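Local coordinates for probable leucine/isoleucine/valine-binding protein (Rhodopirellula baltica, PDB 4KV7), which probably binds branched-chain amino acids or a related small ligand, as a periplasmic binding protein of the leucine-binding family, at residues 36-47 / 300-311; 87-98 / 110-119. The protein carries 1 engineered substitution. All coordinates share one frame; numbering follows the deposited sequence. Where two conformers were deposited one is given.

Interaction 1: 36-47 / 300-311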
loop_
_atom_site.group_PDB
_atom_site.type_symbol
_atom_site.label_atom_id
_atom_site.label_comp_id
_atom_site.label_asym_id
_atom_site.label_seq_id
_atom_site.Cartn_x
_atom_site.Cartn_y
_atom_site.Cartn_z
ATOM N N ASN A 36 -0.068 10.852 2.234
ATOM C CA ASN A 36 -0.719 10.715 0.943
ATOM C C ASN A 36 -1.906 9.774 0.929
ATOM O O ASN A 36 -2.863 10.029 0.195
ATOM C CB ASN A 36 0.310 10.432 -0.143
ATOM C CG ASN A 36 1.120 11.666 -0.458
ATOM O OD1 ASN A 36 0.616 12.601 -1.076
ATOM N ND2 ASN A 36 2.351 11.719 0.027
HETATM N N MSE A 37 -1.886 8.735 1.762
HETATM C CA MSE A 37 -3.083 7.920 1.937
HETATM C C MSE A 37 -4.214 8.782 2.488
HETATM O O MSE A 37 -5.357 8.710 2.017
HETATM C CB MSE A 37 -2.825 6.755 2.895
HETATM C CG MSE A 37 -2.299 5.488 2.250
HETATM SE SE MSE A 37 -3.490 4.740 0.888
HETATM C CE MSE A 37 -4.877 3.974 1.996
ATOM N N ARG A 38 -3.906 9.592 3.497
ATOM C CA ARG A 38 -4.889 10.486 4.077
ATOM C C ARG A 38 -5.434 11.457 3.033
ATOM O O ARG A 38 -6.645 11.643 2.943
ATOM C CB ARG A 38 -4.292 11.236 5.268
ATOM C CG ARG A 38 -5.210 12.311 5.835
ATOM C CD ARG A 38 -4.644 12.881 7.125
ATOM N NE ARG A 38 -5.464 13.937 7.707
ATOM C CZ ARG A 38 -5.402 15.208 7.336
ATOM N NH1 ARG A 38 -4.584 15.596 6.369
ATOM N NH2 ARG A 38 -6.173 16.109 7.927
ATOM N N HIS A 39 -4.564 12.075 2.241
ATOM C CA HIS A 39 -5.039 12.985 1.208
ATOM C C HIS A 39 -5.973 12.299 0.212
ATOM O O HIS A 39 -6.963 12.892 -0.219
ATOM C CB HIS A 39 -3.880 13.636 0.458
ATOM C CG HIS A 39 -3.193 14.722 1.223
ATOM N ND1 HIS A 39 -3.879 15.664 1.958
ATOM C CD2 HIS A 39 -1.880 15.028 1.344
ATOM C CE1 HIS A 39 -3.014 16.501 2.506
ATOM N NE2 HIS A 39 -1.797 16.141 2.144
ATOM N N GLY A 40 -5.647 11.075 -0.192
ATOM C CA GLY A 40 -6.491 10.362 -1.140
ATOM C C GLY A 40 -7.883 10.102 -0.590
ATOM O O GLY A 40 -8.885 10.311 -1.281
ATOM N N ILE A 41 -7.943 9.648 0.659
ATOM C CA ILE A 41 -9.224 9.442 1.325
ATOM C C ILE A 41 -9.993 10.761 1.428
ATOM O O ILE A 41 -11.193 10.826 1.139
ATOM C CB ILE A 41 -9.019 8.828 2.731
ATOM C CG1 ILE A 41 -8.532 7.384 2.618
ATOM C CG2 ILE A 41 -10.302 8.918 3.567
ATOM C CD1 ILE A 41 -9.631 6.403 2.343
ATOM N N LEU A 42 -9.310 11.820 1.844
ATOM C CA LEU A 42 -9.987 13.098 1.998
ATOM C C LEU A 42 -10.456 13.673 0.671
ATOM O O LEU A 42 -11.499 14.318 0.610
ATOM C CB LEU A 42 -9.101 14.094 2.743
ATOM C CG LEU A 42 -8.865 13.778 4.223
ATOM C CD1 LEU A 42 -7.883 14.765 4.833
ATOM C CD2 LEU A 42 -10.182 13.784 5.006
ATOM N N ALA A 43 -9.709 13.426 -0.400
ATOM C CA ALA A 43 -10.148 13.880 -1.716
ATOM C C ALA A 43 -11.424 13.137 -2.128
ATOM O O ALA A 43 -12.348 13.729 -2.696
ATOM C CB ALA A 43 -9.058 13.685 -2.751
ATOM N N ALA A 44 -11.475 11.838 -1.829
ATOM C CA ALA A 44 -12.689 11.055 -2.086
ATOM C C ALA A 44 -13.862 11.585 -1.258
ATOM O O ALA A 44 -14.980 11.707 -1.751
ATOM C CB ALA A 44 -12.455 9.580 -1.805
ATOM N N PHE A 45 -13.608 11.901 0.008
ATOM C CA PHE A 45 -14.678 12.414 0.858
ATOM C C PHE A 45 -15.140 13.786 0.366
ATOM O O PHE A 45 -16.327 14.074 0.373
ATOM C CB PHE A 45 -14.222 12.511 2.318
ATOM C CG PHE A 45 -14.137 11.185 3.048
ATOM C CD1 PHE A 45 -14.354 9.969 2.405
ATOM C CD2 PHE A 45 -13.830 11.173 4.409
ATOM C CE1 PHE A 45 -14.280 8.772 3.117
ATOM C CE2 PHE A 45 -13.756 9.985 5.111
ATOM C CZ PHE A 45 -13.974 8.786 4.464
ATOM N N ASP A 46 -14.195 14.624 -0.059
ATOM C CA ASP A 46 -14.506 15.939 -0.620
ATOM C C ASP A 46 -15.416 15.832 -1.838
ATOM O O ASP A 46 -16.392 16.575 -1.981
ATOM C CB ASP A 46 -13.203 16.656 -0.991
ATOM C CG ASP A 46 -13.415 18.102 -1.369
ATOM O OD1 ASP A 46 -13.810 18.886 -0.480
ATOM O OD2 ASP A 46 -13.180 18.459 -2.545
ATOM N N GLU A 47 -15.082 14.893 -2.716
ATOM C CA GLU A 47 -15.872 14.656 -3.910
ATOM C C GLU A 47 -17.276 14.170 -3.564
ATOM O O GLU A 47 -18.263 14.615 -4.162
ATOM C CB GLU A 47 -15.181 13.630 -4.803
ATOM C CG GLU A 47 -16.018 13.252 -6.003
ATOM C CD GLU A 47 -15.395 12.157 -6.836
ATOM O OE1 GLU A 47 -14.607 11.380 -6.275
ATOM O OE2 GLU A 47 -15.697 12.081 -8.047
ATOM N N SER A 300 0.136 10.845 -6.864
ATOM C CA SER A 300 0.999 9.722 -6.507
ATOM C C SER A 300 0.225 8.419 -6.514
ATOM O O SER A 300 -1.006 8.411 -6.424
ATOM C CB SER A 300 1.630 9.932 -5.129
ATOM O OG SER A 300 0.676 9.837 -4.086
ATOM N N PHE A 301 0.944 7.308 -6.610
ATOM C CA PHE A 301 0.287 6.014 -6.496
ATOM C C PHE A 301 -0.349 5.854 -5.120
ATOM O O PHE A 301 -1.337 5.144 -4.978
ATOM C CB PHE A 301 1.253 4.850 -6.746
ATOM C CG PHE A 301 1.971 4.924 -8.069
ATOM C CD1 PHE A 301 1.294 4.706 -9.264
ATOM C CD2 PHE A 301 3.323 5.210 -8.114
ATOM C CE1 PHE A 301 1.961 4.788 -10.482
ATOM C CE2 PHE A 301 3.991 5.296 -9.333
ATOM C CZ PHE A 301 3.310 5.073 -10.511
ATOM N N VAL A 302 0.237 6.494 -4.111
ATOM C CA VAL A 302 -0.243 6.356 -2.746
ATOM C C VAL A 302 -1.598 7.043 -2.580
ATOM O O VAL A 302 -2.553 6.445 -2.076
ATOM C CB VAL A 302 0.787 6.911 -1.738
ATOM C CG1 VAL A 302 0.254 6.788 -0.323
ATOM C CG2 VAL A 302 2.126 6.178 -1.862
ATOM N N SER A 303 -1.704 8.296 -3.004
ATOM C CA SER A 303 -2.995 8.950 -2.870
ATOM C C SER A 303 -4.045 8.362 -3.801
ATOM O O SER A 303 -5.225 8.388 -3.471
ATOM C CB SER A 303 -2.907 10.468 -3.022
ATOM O OG SER A 303 -2.358 10.847 -4.265
ATOM N N LEU A 304 -3.644 7.828 -4.956
ATOM C CA LEU A 304 -4.598 7.131 -5.806
ATOM C C LEU A 304 -5.176 5.931 -5.065
ATOM O O LEU A 304 -6.383 5.699 -5.107
ATOM C CB LEU A 304 -3.943 6.710 -7.121
ATOM C CG LEU A 304 -4.770 5.813 -8.043
ATOM C CD1 LEU A 304 -6.123 6.455 -8.369
ATOM C CD2 LEU A 304 -3.999 5.562 -9.319
ATOM N N GLU A 305 -4.337 5.174 -4.356
ATOM C CA GLU A 305 -4.857 4.078 -3.543
ATOM C C GLU A 305 -5.825 4.582 -2.462
ATOM O O GLU A 305 -6.878 3.984 -2.245
ATOM C CB GLU A 305 -3.721 3.253 -2.930
ATOM C CG GLU A 305 -4.198 2.030 -2.166
ATOM C CD GLU A 305 -3.071 1.118 -1.716
ATOM O OE1 GLU A 305 -1.903 1.338 -2.116
ATOM O OE2 GLU A 305 -3.350 0.174 -0.940
ATOM N N GLY A 306 -5.476 5.671 -1.783
ATOM C CA GLY A 306 -6.356 6.215 -0.762
ATOM C C GLY A 306 -7.697 6.641 -1.340
ATOM O O GLY A 306 -8.762 6.404 -0.754
ATOM N N TYR A 307 -7.654 7.262 -2.512
ATOM C CA TYR A 307 -8.861 7.668 -3.212
ATOM C C TYR A 307 -9.744 6.467 -3.555
ATOM O O TYR A 307 -10.961 6.510 -3.380
ATOM C CB TYR A 307 -8.500 8.481 -4.460
ATOM C CG TYR A 307 -9.694 8.855 -5.294
ATOM C CD1 TYR A 307 -10.494 9.936 -4.948
ATOM C CD2 TYR A 307 -10.034 8.118 -6.425
ATOM C CE1 TYR A 307 -11.600 10.271 -5.707
ATOM C CE2 TYR A 307 -11.129 8.453 -7.191
ATOM C CZ TYR A 307 -11.912 9.518 -6.825
ATOM O OH TYR A 307 -13.000 9.813 -7.615
ATOM N N ILE A 308 -9.137 5.396 -4.054
ATOM C CA ILE A 308 -9.860 4.161 -4.363
ATOM C C ILE A 308 -10.528 3.584 -3.118
ATOM O O ILE A 308 -11.707 3.214 -3.154
ATOM C CB ILE A 308 -8.925 3.127 -5.001
ATOM C CG1 ILE A 308 -8.590 3.572 -6.420
ATOM C CG2 ILE A 308 -9.554 1.728 -4.988
ATOM C CD1 ILE A 308 -7.415 2.859 -7.057
ATOM N N VAL A 309 -9.791 3.535 -2.018
ATOM C CA VAL A 309 -10.351 3.086 -0.754
ATOM C C VAL A 309 -11.560 3.945 -0.354
ATOM O O VAL A 309 -12.615 3.412 0.014
ATOM C CB VAL A 309 -9.259 3.061 0.329
ATOM C CG1 VAL A 309 -9.857 2.831 1.701
ATOM C CG2 VAL A 309 -8.247 1.975 0.013
ATOM N N GLY A 310 -11.417 5.267 -0.428
ATOM C CA GLY A 310 -12.518 6.163 -0.124
ATOM C C GLY A 310 -13.717 5.928 -1.032
ATOM O O GLY A 310 -14.865 5.907 -0.565
ATOM N N ARG A 311 -13.466 5.754 -2.327
ATOM C CA ARG A 311 -14.538 5.500 -3.287
ATOM C C ARG A 311 -15.298 4.217 -2.969
ATOM O O ARG A 311 -16.523 4.185 -3.024
ATOM C CB ARG A 311 -13.991 5.433 -4.720
ATOM C CG ARG A 311 -13.687 6.779 -5.375
ATOM C CD ARG A 311 -14.956 7.515 -5.775
ATOM N NE ARG A 311 -15.720 6.743 -6.749
ATOM C CZ ARG A 311 -15.507 6.770 -8.063
ATOM N NH1 ARG A 311 -14.565 7.554 -8.577
ATOM N NH2 ARG A 311 -16.252 6.026 -8.872
HETATM O O HOH W 1 -0.322 12.433 -3.648
#
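Gly40 and the GxxxG pair Gly306 and Gly310 illustrate how small residues let two helix backbones come into direct contact: 36-47 and 301-311 cross at -42°, right-handed, with axes 6.5 Å apart. A CB on Gly40 or Gly306 would run into the opposite backbone. The bare backbones come close enough for three CA-H...O contacts, two of them at Gly40: Gly40 CA to Ser303 O and Tyr307 CA to Gly40 O, both 3.3 Å. Two knobs close the seam. The selenomethionine Met37 fits among Val302, Glu305, Gly306 and Val309, its SE 3.5 Å from Gly306 N; Ile41 CD1 packs 3.2 Å from Gly306 O and meets Val309 CG1. Tyr307 fits among Gly40, Ala43, Ala44 and Glu47, a chi1 of 176° leading its ring past Ala44 CB. Its hydroxyl donates to the syn lone pair of Glu47 OE1 (OH to OE1 2.6 Å) and accepts from Arg311 NH1 (2.9 Å); the CG of Arg311 sits over one ring face, toward the rim. A phenylalanine at Tyr307 would probably leave Glu47 OE1 without this donor and Arg311 with one acceptor fewer. At the other end, a water donates to Asn36 OD1 and accepts from the Ser300 and Ser303 hydroxyls; Asn36 ND2 also bonds Glu32 O, and Ser303 OG bonds Tyr286 OH. Helix 281-293 brings Glu285 to Arg311 in a salt bridge, while Leu42 and Phe45 rest on strand 57-65.

Interaction 2: 87-98 / 110-119; sequences LAVVGNVGTPTA and TPFFGAFTGA. With FMT (formic acid), chain B.
Val89 and Phe112 are paired across neighbouring parallel strands of a beta-alpha-beta unit, the crossover running through helix 95-107, in a fold that belongs to the periplasmic binding proteins. Backbone bonds come first. Val89 N gives to Pro111 O (2.8 Å) and Val89 O takes from Phe113 N, both nearly straight, and Gly91 N continues the ladder to Phe113 O. Glycines at positive phi, Gly91 and Gly114, then turn both chains out of the regular ladder, yet pairing resumes: Phe116 N reaches Asn92 O (2.8 Å) and Gly94 N reaches Phe116 O, with each donor lifted above the carbonyl plane. Packing of side chains is the second kind. Phe112, with CG anti to the backbone N (chi1 -169°), sends its ring back to Val89 CG1 (3.9 Å from CE1), Ala98 CB and the Asn92 amide, whose plane stands 84° from the ring while its OD1 takes a bond from Ser23 N. Val93 and Phe116 lie side by side, and the Phe116 ring makes a cation-pi contact with Arg135. The polar contacts end at a formate, probably from the crystallisation liquor, which also bonds Tyr68 and Tyr138; its place is consistent with a ligand carboxylate site. Ala119 N donates to Thr117 OG1 in an ST turn, and Thr117 OG1 to Thr95 OG1 (2.7 Å). Thr95 N holds formate O2 (2.8 Å) while Thr95 OG1 holds O1 (2.6 Å).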
loop_
_atom_site.group_PDB
_atom_site.type_symbol
_atom_site.label_atom_id
_atom_site.label_comp_id
_atom_site.label_asym_id
_atom_site.label_seq_id
_atom_site.Cartn_x
_atom_site.Cartn_y
_atom_site.Cartn_z
ATOM N N LEU A 87 -16.720 4.336 12.890
ATOM C CA LEU A 87 -17.507 3.317 12.197
ATOM C C LEU A 87 -16.637 2.278 11.493
ATOM O O LEU A 87 -17.075 1.141 11.268
ATOM C CB LEU A 87 -18.448 3.981 11.189
ATOM C CG LEU A 87 -19.411 5.015 11.775
ATOM C CD1 LEU A 87 -20.165 5.739 10.669
ATOM C CD2 LEU A 87 -20.376 4.378 12.772
ATOM N N ALA A 88 -15.419 2.681 11.142
ATOM C CA ALA A 88 -14.437 1.820 10.497
ATOM C C ALA A 88 -13.084 2.496 10.632
ATOM O O ALA A 88 -13.015 3.722 10.795
ATOM C CB ALA A 88 -14.775 1.607 9.023
ATOM N N VAL A 89 -12.017 1.702 10.573
ATOM C CA VAL A 89 -10.649 2.199 10.574
ATOM C C VAL A 89 -10.134 1.939 9.168
ATOM O O VAL A 89 -10.104 0.792 8.698
ATOM C CB VAL A 89 -9.790 1.493 11.633
ATOM C CG1 VAL A 89 -8.329 1.874 11.470
ATOM C CG2 VAL A 89 -10.274 1.862 13.045
ATOM N N VAL A 90 -9.746 3.010 8.486
ATOM C CA VAL A 90 -9.538 2.955 7.042
ATOM C C VAL A 90 -8.149 3.423 6.636
ATOM O O VAL A 90 -7.651 4.461 7.084
ATOM C CB VAL A 90 -10.609 3.777 6.276
ATOM C CG1 VAL A 90 -12.003 3.316 6.659
ATOM C CG2 VAL A 90 -10.466 5.268 6.540
ATOM N N GLY A 91 -7.507 2.629 5.787
ATOM C CA GLY A 91 -6.275 3.043 5.147
ATOM C C GLY A 91 -4.998 3.098 5.964
ATOM O O GLY A 91 -4.028 3.689 5.500
ATOM N N ASN A 92 -4.974 2.493 7.153
ATOM C CA ASN A 92 -3.770 2.556 7.990
ATOM C C ASN A 92 -2.549 2.040 7.237
ATOM O O ASN A 92 -2.618 0.999 6.587
ATOM C CB ASN A 92 -3.898 1.656 9.213
ATOM C CG ASN A 92 -4.817 2.200 10.284
ATOM O OD1 ASN A 92 -5.566 3.175 10.098
ATOM N ND2 ASN A 92 -4.768 1.547 11.441
ATOM N N VAL A 93 -1.428 2.727 7.349
ATOM C CA VAL A 93 -0.177 2.271 6.749
ATOM C C VAL A 93 0.544 1.230 7.605
ATOM O O VAL A 93 0.809 1.467 8.784
ATOM C CB VAL A 93 0.767 3.485 6.531
ATOM C CG1 VAL A 93 2.210 3.055 6.299
ATOM C CG2 VAL A 93 0.264 4.328 5.379
ATOM N N GLY A 94 0.872 0.091 6.997
ATOM C CA GLY A 94 1.928 -0.764 7.509
ATOM C C GLY A 94 1.547 -2.123 8.055
ATOM O O GLY A 94 0.423 -2.355 8.498
ATOM N N THR A 95 2.527 -3.020 8.031
ATOM C CA THR A 95 2.360 -4.392 8.494
ATOM C C THR A 95 2.555 -4.576 10.006
ATOM O O THR A 95 1.644 -5.067 10.673
ATOM C CB THR A 95 3.251 -5.351 7.673
ATOM O OG1 THR A 95 2.842 -5.309 6.296
ATOM C CG2 THR A 95 3.174 -6.770 8.202
ATOM N N PRO A 96 3.719 -4.180 10.562
ATOM C CA PRO A 96 3.820 -4.345 12.017
ATOM C C PRO A 96 2.779 -3.509 12.774
ATOM O O PRO A 96 2.313 -3.926 13.840
ATOM C CB PRO A 96 5.250 -3.878 12.329
ATOM C CG PRO A 96 5.665 -3.053 11.123
ATOM C CD PRO A 96 4.986 -3.702 9.974
ATOM N N THR A 97 2.415 -2.359 12.220
ATOM C CA THR A 97 1.343 -1.546 12.782
ATOM C C THR A 97 -0.009 -2.280 12.681
ATOM O O THR A 97 -0.736 -2.382 13.675
ATOM C CB THR A 97 1.286 -0.201 12.088
ATOM O OG1 THR A 97 1.305 -0.457 10.679
ATOM C CG2 THR A 97 2.486 0.674 12.470
ATOM N N ALA A 98 -0.348 -2.820 11.511
ATOM C CA ALA A 98 -1.596 -3.577 11.361
ATOM C C ALA A 98 -1.657 -4.763 12.315
ATOM O O ALA A 98 -2.714 -5.081 12.857
ATOM C CB ALA A 98 -1.786 -4.052 9.925
ATOM N N THR A 110 -14.879 -3.596 14.766
ATOM C CA THR A 110 -14.745 -2.429 13.907
ATOM C C THR A 110 -14.109 -2.845 12.587
ATOM O O THR A 110 -13.001 -3.377 12.587
ATOM C CB THR A 110 -13.830 -1.372 14.559
ATOM O OG1 THR A 110 -14.328 -1.019 15.856
ATOM C CG2 THR A 110 -13.741 -0.120 13.699
ATOM N N PRO A 111 -14.783 -2.592 11.451
ATOM C CA PRO A 111 -14.166 -2.920 10.157
ATOM C C PRO A 111 -12.817 -2.231 9.994
ATOM O O PRO A 111 -12.661 -1.057 10.340
ATOM C CB PRO A 111 -15.180 -2.387 9.141
ATOM C CG PRO A 111 -16.489 -2.436 9.862
ATOM C CD PRO A 111 -16.169 -2.111 11.301
ATOM N N PHE A 112 -11.848 -2.983 9.479
ATOM C CA PHE A 112 -10.484 -2.528 9.278
ATOM C C PHE A 112 -10.281 -2.621 7.760
ATOM O O PHE A 112 -9.969 -3.692 7.221
ATOM C CB PHE A 112 -9.522 -3.438 10.052
ATOM C CG PHE A 112 -8.110 -2.924 10.131
ATOM C CD1 PHE A 112 -7.739 -2.004 11.101
ATOM C CD2 PHE A 112 -7.145 -3.368 9.244
ATOM C CE1 PHE A 112 -6.438 -1.536 11.175
ATOM C CE2 PHE A 112 -5.838 -2.903 9.323
ATOM C CZ PHE A 112 -5.491 -1.993 10.289
ATOM N N PHE A 113 -10.522 -1.508 7.066
ATOM C CA PHE A 113 -10.738 -1.527 5.623
ATOM C C PHE A 113 -9.670 -0.768 4.848
ATOM O O PHE A 113 -9.337 0.374 5.180
ATOM C CB PHE A 113 -12.119 -0.947 5.273
ATOM C CG PHE A 113 -12.347 -0.825 3.792
ATOM C CD1 PHE A 113 -12.389 -1.963 3.007
ATOM C CD2 PHE A 113 -12.483 0.414 3.176
ATOM C CE1 PHE A 113 -12.557 -1.877 1.640
ATOM C CE2 PHE A 113 -12.661 0.506 1.810
ATOM C CZ PHE A 113 -12.695 -0.637 1.037
ATOM N N GLY A 114 -9.123 -1.415 3.821
ATOM C CA GLY A 114 -8.229 -0.751 2.888
ATOM C C GLY A 114 -6.866 -0.387 3.433
ATOM O O GLY A 114 -6.265 0.598 3.002
ATOM N N ALA A 115 -6.362 -1.177 4.370
ATOM C CA ALA A 115 -5.043 -0.906 4.936
ATOM C C ALA A 115 -3.945 -0.908 3.864
ATOM O O ALA A 115 -3.916 -1.775 2.982
ATOM C CB ALA A 115 -4.733 -1.909 6.024
ATOM N N PHE A 116 -3.048 0.067 3.947
ATOM C CA PHE A 116 -1.907 0.188 3.037
ATOM C C PHE A 116 -0.827 -0.786 3.503
ATOM O O PHE A 116 0.110 -0.433 4.219
ATOM C CB PHE A 116 -1.445 1.652 3.027
ATOM C CG PHE A 116 -0.353 1.983 2.028
ATOM C CD1 PHE A 116 0.983 1.943 2.391
ATOM C CD2 PHE A 116 -0.671 2.406 0.744
ATOM C CE1 PHE A 116 1.976 2.287 1.494
ATOM C CE2 PHE A 116 0.331 2.753 -0.165
ATOM C CZ PHE A 116 1.652 2.690 0.215
ATOM N N THR A 117 -1.031 -2.041 3.121
ATOM C CA THR A 117 -0.117 -3.135 3.437
ATOM C C THR A 117 -0.595 -4.375 2.707
ATOM O O THR A 117 -1.776 -4.724 2.768
ATOM C CB THR A 117 0.000 -3.487 4.960
ATOM O OG1 THR A 117 0.426 -4.856 5.078
ATOM C CG2 THR A 117 -1.318 -3.291 5.702
ATOM N N GLY A 118 0.323 -5.038 2.012
ATOM C CA GLY A 118 0.035 -6.278 1.322
ATOM C C GLY A 118 0.312 -7.536 2.114
ATOM O O GLY A 118 0.406 -8.606 1.522
ATOM N N ALA A 119 0.422 -7.422 3.435
ATOM C CA ALA A 119 0.872 -8.554 4.227
ATOM C C ALA A 119 -0.125 -9.698 4.245
ATOM O O ALA A 119 -1.346 -9.504 4.293
ATOM C CB ALA A 119 1.176 -8.118 5.640
HETATM C C FMT B . 4.597 -2.541 5.374
HETATM O O1 FMT B . 3.734 -3.302 4.916
HETATM O O2 FMT B . 4.800 -2.328 6.577
#

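Both contacts are buried, but they show two ways of joining backbones closely. Interaction 1 brings together segments whose nearest ends are 253 residues apart, relying on glycines and CA-H...O contacts, with the Glu47-Tyr307-Arg311 cluster at one end. Interaction 2 joins elements of a single local unit, and there conventional backbone hydrogen bonds do most of the work before giving way to a polar end that holds a formate. The two lie side by side, with centres about 14 Å apart: Met37 of 36-47 packs on Gly91 and Phe116, Glu305 of 300-311 on Phe116, and Val309 against Phe113. The helix pair thus backs the strand ends and loops of 87-98 and 110-119, which contribute Thr95 to the formate site.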